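Local coordinates for putative thioesterase (Novosphingobium aromaticivorans, PDB 3CJY), which probably hydrolyses acyl-CoA thioesters, as a calcium-binding member of the double hot-dog thioesterase family, at residues 60-65 against 100-105; 133-138 against 151-156; 174-179 against 213-218. All coordinates share one frame; numbering follows the deposited sequence. Where two conformers were deposited one is given.

Contact 1: 60-65 against 100-105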
ATOM      1  N   SER A  60      -0.470  -7.054  -1.285  1.00 16.42           N
ATOM      2  CA  SER A  60      -1.583  -6.165  -1.610  1.00 17.00           C
ATOM      3  C   SER A  60      -2.689  -7.007  -2.160  1.00 16.94           C
ATOM      4  O   SER A  60      -2.439  -7.935  -2.926  1.00 17.49           O
ATOM      5  CB  SER A  60      -1.199  -5.077  -2.622  1.00 18.46           C
ATOM      6  OG  SER A  60      -0.177  -4.224  -2.088  1.00 27.02           O
ATOM      7  N   LEU A  61      -3.915  -6.688  -1.761  1.00 15.12           N
ATOM      8  CA  LEU A  61      -5.085  -7.464  -2.207  1.00 15.02           C
ATOM      9  C   LEU A  61      -6.188  -6.498  -2.604  1.00 14.85           C
ATOM     10  O   LEU A  61      -6.444  -5.530  -1.880  1.00 14.67           O
ATOM     11  CB  LEU A  61      -5.509  -8.379  -1.063  1.00 14.84           C
ATOM     12  CG  LEU A  61      -6.694  -9.353  -1.137  1.00 15.79           C
ATOM     13  CD1 LEU A  61      -6.514 -10.447  -0.121  1.00 17.37           C
ATOM     14  CD2 LEU A  61      -8.016  -8.614  -0.910  1.00 19.21           C
ATOM     15  N   GLN A  62      -6.786  -6.764  -3.765  1.00 15.42           N
ATOM     16  CA  GLN A  62      -7.886  -5.957  -4.317  1.00 16.32           C
ATOM     17  C   GLN A  62      -9.169  -6.713  -4.146  1.00 15.35           C
ATOM     18  O   GLN A  62      -9.233  -7.882  -4.484  1.00 13.89           O
ATOM     19  CB  GLN A  62      -7.685  -5.695  -5.826  1.00 17.52           C
ATOM     20  CG  GLN A  62      -6.274  -5.302  -6.171  1.00 23.32           C
ATOM     21  CD  GLN A  62      -5.850  -3.977  -5.513  1.00 30.04           C
ATOM     22  OE1 GLN A  62      -6.579  -2.972  -5.606  1.00 34.61           O
ATOM     23  NE2 GLN A  62      -4.655  -3.965  -4.866  1.00 32.56           N
ATOM     24  N   PHE A  63     -10.177  -6.075  -3.556  1.00 15.42           N
ATOM     25  CA  PHE A  63     -11.474  -6.725  -3.347  1.00 17.05           C
ATOM     26  C   PHE A  63     -12.361  -6.487  -4.556  1.00 17.75           C
ATOM     27  O   PHE A  63     -12.634  -5.332  -4.919  1.00 18.19           O
ATOM     28  CB  PHE A  63     -12.188  -6.207  -2.094  1.00 16.38           C
ATOM     29  CG  PHE A  63     -11.457  -6.492  -0.800  1.00 16.77           C
ATOM     30  CD1 PHE A  63     -11.388  -7.795  -0.315  1.00 19.03           C
ATOM     31  CD2 PHE A  63     -10.863  -5.480  -0.089  1.00 16.44           C
ATOM     32  CE1 PHE A  63     -10.730  -8.080   0.854  1.00 21.08           C
ATOM     33  CE2 PHE A  63     -10.203  -5.753   1.088  1.00 17.88           C
ATOM     34  CZ  PHE A  63     -10.132  -7.044   1.555  1.00 18.30           C
ATOM     35  N   VAL A  64     -12.834  -7.575  -5.142  1.00 17.90           N
ATOM     36  CA  VAL A  64     -13.635  -7.541  -6.350  1.00 19.50           C
ATOM     37  C   VAL A  64     -15.096  -7.715  -6.032  1.00 20.74           C
ATOM     38  O   VAL A  64     -15.951  -7.046  -6.596  1.00 20.78           O
ATOM     39  CB  VAL A  64     -13.157  -8.619  -7.334  1.00 18.83           C
ATOM     40  CG1 VAL A  64     -14.036  -8.632  -8.612  1.00 19.39           C
ATOM     41  CG2 VAL A  64     -11.653  -8.430  -7.683  1.00 18.80           C
ATOM     42  N   SER A  65     -15.361  -8.620  -5.097  0.50 21.26           N
ATOM     43  CA  SER A  65     -16.726  -8.943  -4.673  0.50 21.68           C
ATOM     44  C   SER A  65     -16.743  -9.488  -3.252  0.50 22.08           C
ATOM     45  O   SER A  65     -15.713  -9.872  -2.702  0.50 22.20           O
ATOM     46  CB  SER A  65     -17.347  -9.965  -5.618  0.50 21.96           C
ATOM     47  OG  SER A  65     -18.678 -10.262  -5.246  0.50 22.97           O
ATOM     48  N   VAL A 100     -13.522 -13.035  -6.074  1.00 17.28           N
ATOM     49  CA  VAL A 100     -13.841 -12.166  -4.936  1.00 16.22           C
ATOM     50  C   VAL A 100     -12.648 -11.281  -4.546  1.00 15.48           C
ATOM     51  O   VAL A 100     -12.808 -10.183  -4.026  1.00 16.95           O
ATOM     52  CB  VAL A 100     -14.431 -12.940  -3.737  1.00 16.20           C
ATOM     53  CG1 VAL A 100     -15.767 -13.562  -4.133  1.00 17.15           C
ATOM     54  CG2 VAL A 100     -13.481 -13.983  -3.195  1.00 15.81           C
ATOM     55  N   PHE A 101     -11.445 -11.741  -4.858  1.00 15.27           N
ATOM     56  CA  PHE A 101     -10.227 -10.946  -4.639  1.00 14.87           C
ATOM     57  C   PHE A 101      -9.039 -11.519  -5.393  1.00 14.25           C
ATOM     58  O   PHE A 101      -9.046 -12.658  -5.776  1.00 14.36           O
ATOM     59  CB  PHE A 101      -9.883 -10.729  -3.121  1.00 14.61           C
ATOM     60  CG  PHE A 101      -9.455 -11.974  -2.377  1.00 14.62           C
ATOM     61  CD1 PHE A 101      -8.215 -12.538  -2.575  1.00 17.45           C
ATOM     62  CD2 PHE A 101     -10.280 -12.539  -1.438  1.00 18.90           C
ATOM     63  CE1 PHE A 101      -7.842 -13.672  -1.883  1.00 18.67           C
ATOM     64  CE2 PHE A 101      -9.919 -13.690  -0.774  1.00 20.70           C
ATOM     65  CZ  PHE A 101      -8.695 -14.234  -0.991  1.00 19.57           C
ATOM     66  N   HIS A 102      -8.060 -10.657  -5.657  1.00 14.55           N
ATOM     67  CA  HIS A 102      -6.782 -11.069  -6.221  1.00 15.26           C
ATOM     68  C   HIS A 102      -5.698 -10.291  -5.492  1.00 15.86           C
ATOM     69  O   HIS A 102      -5.898  -9.167  -5.015  1.00 15.48           O
ATOM     70  CB  HIS A 102      -6.703 -10.918  -7.735  1.00 15.77           C
ATOM     71  CG  HIS A 102      -6.694  -9.492  -8.192  1.00 16.58           C
ATOM     72  ND1 HIS A 102      -5.518  -8.797  -8.431  1.00 20.38           N
ATOM     73  CD2 HIS A 102      -7.706  -8.637  -8.470  1.00 19.09           C
ATOM     74  CE1 HIS A 102      -5.822  -7.564  -8.810  1.00 24.05           C
ATOM     75  NE2 HIS A 102      -7.137  -7.444  -8.847  1.00 21.76           N
ATOM     76  N   SER A 103      -4.513 -10.878  -5.430  1.00 16.00           N
ATOM     77  CA  SER A 103      -3.417 -10.292  -4.664  1.00 17.49           C
ATOM     78  C   SER A 103      -2.050 -10.601  -5.217  1.00 16.50           C
ATOM     79  O   SER A 103      -1.849 -11.556  -5.945  1.00 17.02           O
ATOM     80  CB  SER A 103      -3.474 -10.792  -3.230  1.00 17.85           C
ATOM     81  OG  SER A 103      -3.286 -12.172  -3.242  1.00 20.93           O
ATOM     82  N   GLY A 104      -1.124  -9.757  -4.805  1.00 16.24           N
ATOM     83  CA  GLY A 104       0.303  -9.884  -5.118  1.00 15.05           C
ATOM     84  C   GLY A 104       1.067  -9.826  -3.813  1.00 14.76           C
ATOM     85  O   GLY A 104       0.847  -8.950  -2.990  1.00 16.45           O
ATOM     86  N   ILE A 105       1.925 -10.793  -3.614  1.00 15.38           N
ATOM     87  CA  ILE A 105       2.665 -10.997  -2.378  1.00 15.55           C
ATOM     88  C   ILE A 105       4.148 -11.289  -2.632  1.00 14.57           C
ATOM     89  O   ILE A 105       4.505 -12.040  -3.557  1.00 15.12           O
ATOM     90  CB  ILE A 105       2.053 -12.217  -1.618  1.00 15.19           C
ATOM     91  CG1 ILE A 105       0.553 -11.987  -1.345  1.00 17.69           C
ATOM     92  CG2 ILE A 105       2.812 -12.498  -0.300  1.00 15.27           C
ATOM     93  CD1 ILE A 105      -0.172 -13.150  -0.788  1.00 21.57           C
TER

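Contact 2: 133-138 against 151-156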
ATOM      1  N   CYS A 133     -13.241  -0.179  24.670  1.00 17.66           N
ATOM      2  CA  CYS A 133     -13.905   0.524  23.607  1.00 19.24           C
ATOM      3  C   CYS A 133     -15.360   0.077  23.630  1.00 20.39           C
ATOM      4  O   CYS A 133     -15.635  -1.104  23.469  1.00 20.48           O
ATOM      5  CB  CYS A 133     -13.263   0.156  22.278  1.00 18.94           C
ATOM      6  SG  CYS A 133     -14.251   0.816  20.937  1.00 23.67           S
ATOM      7  N   THR A 134     -16.267   1.016  23.891  1.00 20.59           N
ATOM      8  CA  THR A 134     -17.713   0.702  23.991  1.00 21.72           C
ATOM      9  C   THR A 134     -18.490   1.206  22.761  1.00 22.32           C
ATOM     10  O   THR A 134     -19.721   1.131  22.705  1.00 24.16           O
ATOM     11  CB  THR A 134     -18.284   1.281  25.281  1.00 20.73           C
ATOM     12  OG1 THR A 134     -18.050   2.689  25.321  1.00 21.34           O
ATOM     13  CG2 THR A 134     -17.584   0.633  26.508  1.00 21.91           C
ATOM     14  N   THR A 135     -17.750   1.651  21.761  1.00 22.56           N
ATOM     15  CA  THR A 135     -18.331   2.255  20.565  1.00 22.34           C
ATOM     16  C   THR A 135     -18.031   1.545  19.256  1.00 22.37           C
ATOM     17  O   THR A 135     -17.986   2.159  18.194  1.00 22.26           O
ATOM     18  CB  THR A 135     -17.878   3.736  20.489  1.00 22.87           C
ATOM     19  OG1 THR A 135     -16.449   3.837  20.463  1.00 24.51           O
ATOM     20  CG2 THR A 135     -18.356   4.514  21.688  1.00 22.72           C
ATOM     21  N   LEU A 136     -17.808   0.246  19.299  1.00 22.35           N
ATOM     22  CA  LEU A 136     -17.559  -0.485  18.066  1.00 23.11           C
ATOM     23  C   LEU A 136     -18.856  -0.483  17.245  1.00 22.94           C
ATOM     24  O   LEU A 136     -19.947  -0.430  17.773  1.00 23.11           O
ATOM     25  CB  LEU A 136     -17.113  -1.925  18.320  1.00 23.21           C
ATOM     26  CG  LEU A 136     -15.718  -2.092  18.939  1.00 25.10           C
ATOM     27  CD1 LEU A 136     -15.518  -3.557  19.327  1.00 26.26           C
ATOM     28  CD2 LEU A 136     -14.645  -1.624  18.004  1.00 26.11           C
ATOM     29  N   PRO A 137     -18.740  -0.590  15.938  1.00 23.39           N
ATOM     30  CA  PRO A 137     -19.981  -0.567  15.201  1.00 23.27           C
ATOM     31  C   PRO A 137     -20.854  -1.787  15.458  1.00 23.01           C
ATOM     32  O   PRO A 137     -20.363  -2.878  15.726  1.00 22.72           O
ATOM     33  CB  PRO A 137     -19.510  -0.564  13.755  1.00 23.66           C
ATOM     34  CG  PRO A 137     -18.207  -1.139  13.804  1.00 24.11           C
ATOM     35  CD  PRO A 137     -17.578  -0.757  15.071  1.00 23.51           C
ATOM     36  N   ALA A 138     -22.158  -1.579  15.407  1.00 22.11           N
ATOM     37  CA  ALA A 138     -23.103  -2.688  15.574  1.00 20.93           C
ATOM     38  C   ALA A 138     -22.832  -3.729  14.495  1.00 19.71           C
ATOM     39  O   ALA A 138     -22.556  -3.397  13.361  1.00 19.27           O
ATOM     40  CB  ALA A 138     -24.533  -2.191  15.478  1.00 20.93           C
ATOM     41  N   VAL A 151     -10.770  -4.924  22.772  1.00 13.93           N
ATOM     42  CA  VAL A 151     -10.398  -3.589  22.276  1.00 13.30           C
ATOM     43  C   VAL A 151     -10.438  -2.532  23.338  1.00 14.23           C
ATOM     44  O   VAL A 151     -11.437  -2.390  24.053  1.00 13.05           O
ATOM     45  CB  VAL A 151     -11.348  -3.166  21.101  1.00 13.42           C
ATOM     46  CG1 VAL A 151     -10.953  -1.859  20.464  1.00 11.99           C
ATOM     47  CG2 VAL A 151     -11.466  -4.263  20.016  1.00 11.49           C
ATOM     48  N   ARG A 152      -9.342  -1.808  23.462  1.00 13.18           N
ATOM     49  CA  ARG A 152      -9.280  -0.700  24.378  1.00 13.47           C
ATOM     50  C   ARG A 152      -8.880   0.593  23.664  1.00 13.98           C
ATOM     51  O   ARG A 152      -8.184   0.587  22.642  1.00 13.55           O
ATOM     52  CB  ARG A 152      -8.308  -1.005  25.486  1.00 13.25           C
ATOM     53  CG  ARG A 152      -8.756  -2.222  26.297  1.00 14.61           C
ATOM     54  CD  ARG A 152      -7.799  -2.512  27.431  1.00 14.74           C
ATOM     55  NE  ARG A 152      -8.193  -3.744  28.140  1.00 14.50           N
ATOM     56  CZ  ARG A 152      -7.464  -4.291  29.095  1.00 15.33           C
ATOM     57  NH1 ARG A 152      -6.361  -3.706  29.512  1.00 16.27           N
ATOM     58  NH2 ARG A 152      -7.846  -5.424  29.644  1.00 16.95           N
ATOM     59  N   GLU A 153      -9.335   1.705  24.225  1.00 14.66           N
ATOM     60  CA  GLU A 153      -9.050   3.037  23.643  1.00 14.71           C
ATOM     61  C   GLU A 153      -7.674   3.521  24.065  1.00 15.24           C
ATOM     62  O   GLU A 153      -7.443   3.744  25.251  1.00 15.01           O
ATOM     63  CB  GLU A 153     -10.050   4.074  24.135  1.00 14.65           C
ATOM     64  CG  GLU A 153     -11.485   3.806  23.834  1.00 16.40           C
ATOM     65  CD  GLU A 153     -11.864   3.997  22.364  1.00 21.72           C
ATOM     66  OE1 GLU A 153     -11.024   4.531  21.599  1.00 19.87           O
ATOM     67  OE2 GLU A 153     -13.021   3.635  21.988  1.00 20.09           O
ATOM     68  N   ALA A 154      -6.773   3.745  23.104  1.00 14.84           N
ATOM     69  CA  ALA A 154      -5.419   4.186  23.441  1.00 16.74           C
ATOM     70  C   ALA A 154      -5.163   5.660  23.104  1.00 18.35           C
ATOM     71  O   ALA A 154      -4.079   6.168  23.361  1.00 19.10           O
ATOM     72  CB  ALA A 154      -4.382   3.312  22.701  1.00 16.33           C
ATOM     73  N   GLY A 155      -6.156   6.338  22.543  1.00 19.64           N
ATOM     74  CA  GLY A 155      -5.932   7.676  21.999  1.00 22.51           C
ATOM     75  C   GLY A 155      -5.942   8.857  22.951  1.00 24.96           C
ATOM     76  O   GLY A 155      -5.432   9.965  22.632  1.00 25.68           O
ATOM     77  N   GLY A 156      -6.514   8.640  24.127  1.00 27.69           N
ATOM     78  CA  GLY A 156      -6.581   9.708  25.113  1.00 29.69           C
ATOM     79  C   GLY A 156      -7.611  10.750  24.717  1.00 31.32           C
ATOM     80  O   GLY A 156      -8.236  10.663  23.648  1.00 32.31           O
TER
HETATM   81  O   HOH W   1     -15.327   3.655  23.158  1.00 26.17           O

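Contact 3: 174-179 against 213-218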
ATOM      1  N   ALA A 174      -3.590 -16.186  20.282  1.00 15.16           N
ATOM      2  CA  ALA A 174      -2.692 -16.457  19.168  1.00 16.04           C
ATOM      3  C   ALA A 174      -1.527 -15.465  19.132  1.00 15.81           C
ATOM      4  O   ALA A 174      -1.653 -14.330  19.581  1.00 16.27           O
ATOM      5  CB  ALA A 174      -3.417 -16.433  17.820  1.00 16.82           C
ATOM      6  N   PRO A 175      -0.367 -15.892  18.623  1.00 16.26           N
ATOM      7  CA  PRO A 175       0.703 -14.906  18.507  1.00 15.29           C
ATOM      8  C   PRO A 175       0.390 -13.840  17.467  1.00 15.85           C
ATOM      9  O   PRO A 175      -0.514 -13.985  16.636  1.00 16.17           O
ATOM     10  CB  PRO A 175       1.882 -15.707  17.998  1.00 15.27           C
ATOM     11  CG  PRO A 175       1.285 -16.765  17.230  1.00 18.10           C
ATOM     12  CD  PRO A 175      -0.011 -17.158  17.950  1.00 16.52           C
ATOM     13  N   LEU A 176       1.156 -12.767  17.560  1.00 15.52           N
ATOM     14  CA  LEU A 176       1.070 -11.623  16.661  1.00 15.73           C
ATOM     15  C   LEU A 176       1.867 -11.947  15.398  1.00 15.65           C
ATOM     16  O   LEU A 176       2.892 -11.379  15.091  1.00 14.79           O
ATOM     17  CB  LEU A 176       1.540 -10.365  17.332  1.00 15.43           C
ATOM     18  CG  LEU A 176       0.534  -9.854  18.350  1.00 15.61           C
ATOM     19  CD1 LEU A 176       1.229  -8.749  19.151  1.00 13.36           C
ATOM     20  CD2 LEU A 176      -0.735  -9.345  17.712  1.00 15.93           C
ATOM     21  N   ASP A 177       1.381 -12.969  14.723  1.00 16.20           N
ATOM     22  CA  ASP A 177       1.947 -13.423  13.462  1.00 17.12           C
ATOM     23  C   ASP A 177       1.378 -12.648  12.266  1.00 16.80           C
ATOM     24  O   ASP A 177       0.567 -11.721  12.435  1.00 15.60           O
ATOM     25  CB  ASP A 177       1.789 -14.945  13.276  1.00 18.02           C
ATOM     26  CG  ASP A 177       0.337 -15.408  13.244  1.00 20.56           C
ATOM     27  OD1 ASP A 177      -0.611 -14.591  13.247  1.00 21.13           O
ATOM     28  OD2 ASP A 177       0.134 -16.630  13.254  1.00 24.88           O
ATOM     29  N   ALA A 178       1.749 -13.064  11.048  1.00 16.58           N
ATOM     30  CA  ALA A 178       1.346 -12.353   9.833  1.00 16.45           C
ATOM     31  C   ALA A 178      -0.199 -12.286   9.704  1.00 15.82           C
ATOM     32  O   ALA A 178      -0.767 -11.223   9.361  1.00 15.47           O
ATOM     33  CB  ALA A 178       1.977 -12.979   8.641  1.00 16.93           C
ATOM     34  N   ALA A 179      -0.841 -13.394  10.067  1.00 16.06           N
ATOM     35  CA  ALA A 179      -2.314 -13.508   9.997  1.00 15.58           C
ATOM     36  C   ALA A 179      -2.958 -12.497  10.942  1.00 15.07           C
ATOM     37  O   ALA A 179      -3.835 -11.698  10.544  1.00 15.58           O
ATOM     38  CB  ALA A 179      -2.782 -14.900  10.312  1.00 15.65           C
ATOM     39  N   GLY A 213       8.257  -7.561  11.308  1.00 13.86           N
ATOM     40  CA  GLY A 213       8.497  -8.625  12.268  1.00 15.35           C
ATOM     41  C   GLY A 213       7.259  -9.046  13.001  1.00 14.34           C
ATOM     42  O   GLY A 213       6.269  -8.358  12.988  1.00 17.72           O
ATOM     43  N   ALA A 214       7.323 -10.218  13.590  1.00 15.06           N
ATOM     44  CA  ALA A 214       6.185 -10.775  14.297  1.00 15.24           C
ATOM     45  C   ALA A 214       6.476 -10.680  15.756  1.00 15.09           C
ATOM     46  O   ALA A 214       7.577 -10.292  16.186  1.00 16.79           O
ATOM     47  CB  ALA A 214       5.951 -12.211  13.913  1.00 15.24           C
ATOM     48  N   ALA A 215       5.510 -11.101  16.541  1.00 13.22           N
ATOM     49  CA  ALA A 215       5.674 -11.075  17.987  1.00 12.81           C
ATOM     50  C   ALA A 215       4.898 -12.195  18.621  1.00 11.90           C
ATOM     51  O   ALA A 215       4.007 -12.821  18.001  1.00 13.34           O
ATOM     52  CB  ALA A 215       5.175  -9.720  18.547  1.00 13.22           C
ATOM     53  N   ALA A 216       5.254 -12.457  19.863  1.00 12.25           N
ATOM     54  CA  ALA A 216       4.583 -13.441  20.695  1.00 12.57           C
ATOM     55  C   ALA A 216       3.168 -12.912  20.999  1.00 12.10           C
ATOM     56  O   ALA A 216       2.857 -11.738  20.762  1.00 14.64           O
ATOM     57  CB  ALA A 216       5.384 -13.627  22.012  1.00 12.99           C
ATOM     58  N   PRO A 217       2.299 -13.763  21.563  1.00 13.29           N
ATOM     59  CA  PRO A 217       0.958 -13.280  21.939  1.00 13.68           C
ATOM     60  C   PRO A 217       0.986 -12.069  22.857  1.00 14.41           C
ATOM     61  O   PRO A 217       1.849 -11.920  23.721  1.00 14.84           O
ATOM     62  CB  PRO A 217       0.315 -14.502  22.642  1.00 13.09           C
ATOM     63  CG  PRO A 217       1.111 -15.691  22.132  1.00 13.00           C
ATOM     64  CD  PRO A 217       2.494 -15.164  21.900  1.00 12.50           C
ATOM     65  N   GLY A 218       0.001 -11.206  22.637  1.00 14.17           N
ATOM     66  CA  GLY A 218      -0.179 -10.030  23.436  1.00 14.67           C
ATOM     67  C   GLY A 218      -0.927  -8.911  22.762  1.00 14.15           C
ATOM     68  O   GLY A 218      -1.590  -9.102  21.761  1.00 14.41           O
TER

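Contact 1: 60-65 against 100-105
Strands 56-63 and 98-107 of the N-terminal hot-dog domain run antiparallel here, and L61 lies against F101 on the face of the sheet that also carries F63 and S103. With CG anti to the backbone N (chi1 -180°), L61 CG comes within 3.8 Å of F101 CD1; its CD1 lies over one face of that ring, 4.0 Å from the centroid and displaced toward the rim. The other methyl, CD2, meets F101 CB at 3.6 Å and also lies over a face of the F63 ring, so the leucine's two methyls lie against two phenylalanine rings. M41 and A44 of helix 37-52 cover L61 from beyond the sheet. On the reverse face the bent side chain of Q62 crosses the H102 imidazole, CG lying 3.5 Å from CE1, before its amide leads away to Q58 of the second subunit. S60 and G104 exchange two backbone hydrogen bonds, and so do Q62 and H102, with Q62 N reaching H102 O at 2.9 Å. Where strand 56-63 ends, V100 O takes both V64 N (2.8 Å) and S65 N (3.2 Å) from the same face of its plane, beside the classic bulge that V100 and F101 form opposite G93. The pairing thus divides by face: the L61, F63 and F101 side is mainly apolar, with S103 OG satisfied by V91 O, whereas the Q62 and H102 side carries polar groups into the subunit interface.

Contact 2: 133-138 against 151-156
E153 OE2 receives a water's hydrogen bond at 2.6 Å and also forms a salt bridge with R194 of helix 188-196. The same water accepts from T134 N at 2.9 Å and is hydrogen-bonded to T135 OG1, so it links the carboxylate to the loop backbone and to a threonine hydroxyl. The chain of E153 bends at chi2 (-73°), bringing CD to the C133 side; OE2 lies 3.3 Å from SG and 3.5 Å from CB of that cysteine. The cysteine sulfur, anti to its own backbone N, also accepts a weak hydrogen bond from T135 N. One direct backbone bond joins the segments, C133 N to V151 O at 2.9 Å, with the donor 36° out of the carbonyl plane. Apart from these polar contacts, C133 CB packs on V151 CG1 at 3.6 Å. L136 reaches V151 tip to tip, CD1 to CG2, while I190 of helix 188-196 touches the leucine as well. The loop at 133-138 is thus fastened to the edge of strand 149-153 in the C-terminal hot-dog domain. With the water and R194 both directing hydrogens to OE2, the carboxylate is likely to remain ionised, its charge balanced by the arginine.

Contact 3: 174-179 against 213-218
The CB of L176 is directed toward the 213-218 loop and lies 3.9 Å from A215 CB. Its CG is anti to the carbonyl carbon (chi1 -73°), and from there CD1 extends past the alanine to the backbone carbonyls of A216 and G218, at 3.8 Å from A216 O. Beside it the rings of P175 and P217 meet, P175 CB lying 4.0 Å from P217 CD, while P217 CB rests on A174 O. A214 turns its methyl toward the 174-179 segment, CB lying 3.4 Å from L176 O. The backbones form a single antiparallel bridge: A215 N donates to L176 O at 3.0 Å, from above the carbonyl plane, and L176 N makes a weak, bent bond to A215 O. L176 is also the centre of an inverse gamma turn, in which D177 N bonds weakly to P175 O. An alanine in place of L176 would probably open a gap beside A215 and the A216 and G218 carbonyls, although its CB could still touch the A215 methyl. Just beyond the bridge D177 is the N-cap of helix 178-185, its OD1 accepting from S180 N. L248 of strand 247-256 packs on both L176 and A215, so the contact brings the segment leading into that helix and the loop between strands 203-211 and 220-230 together beside this strand.

Overall arrangement
From the N terminus, contact 1 comes first: it closes the excursion through strands 72-79 and 87-95 and pairs strand 56-63 with 98-107 in the N-terminal domain. Contact 2 opens after it, within the C-terminal domain, and closes the short loop leading into strand 149-153. Contact 3 then spans helices 178-185 and 188-196 and strand 203-211. The three follow in series, with none nested or crossed. Contact 1 lies across the chain's centre from the other two, its centre about 28 Å from that of contact 2. Strand 203-211 pairs with 56-63 and so joins the two domains; it also leads into the 213-218 loop of contact 3.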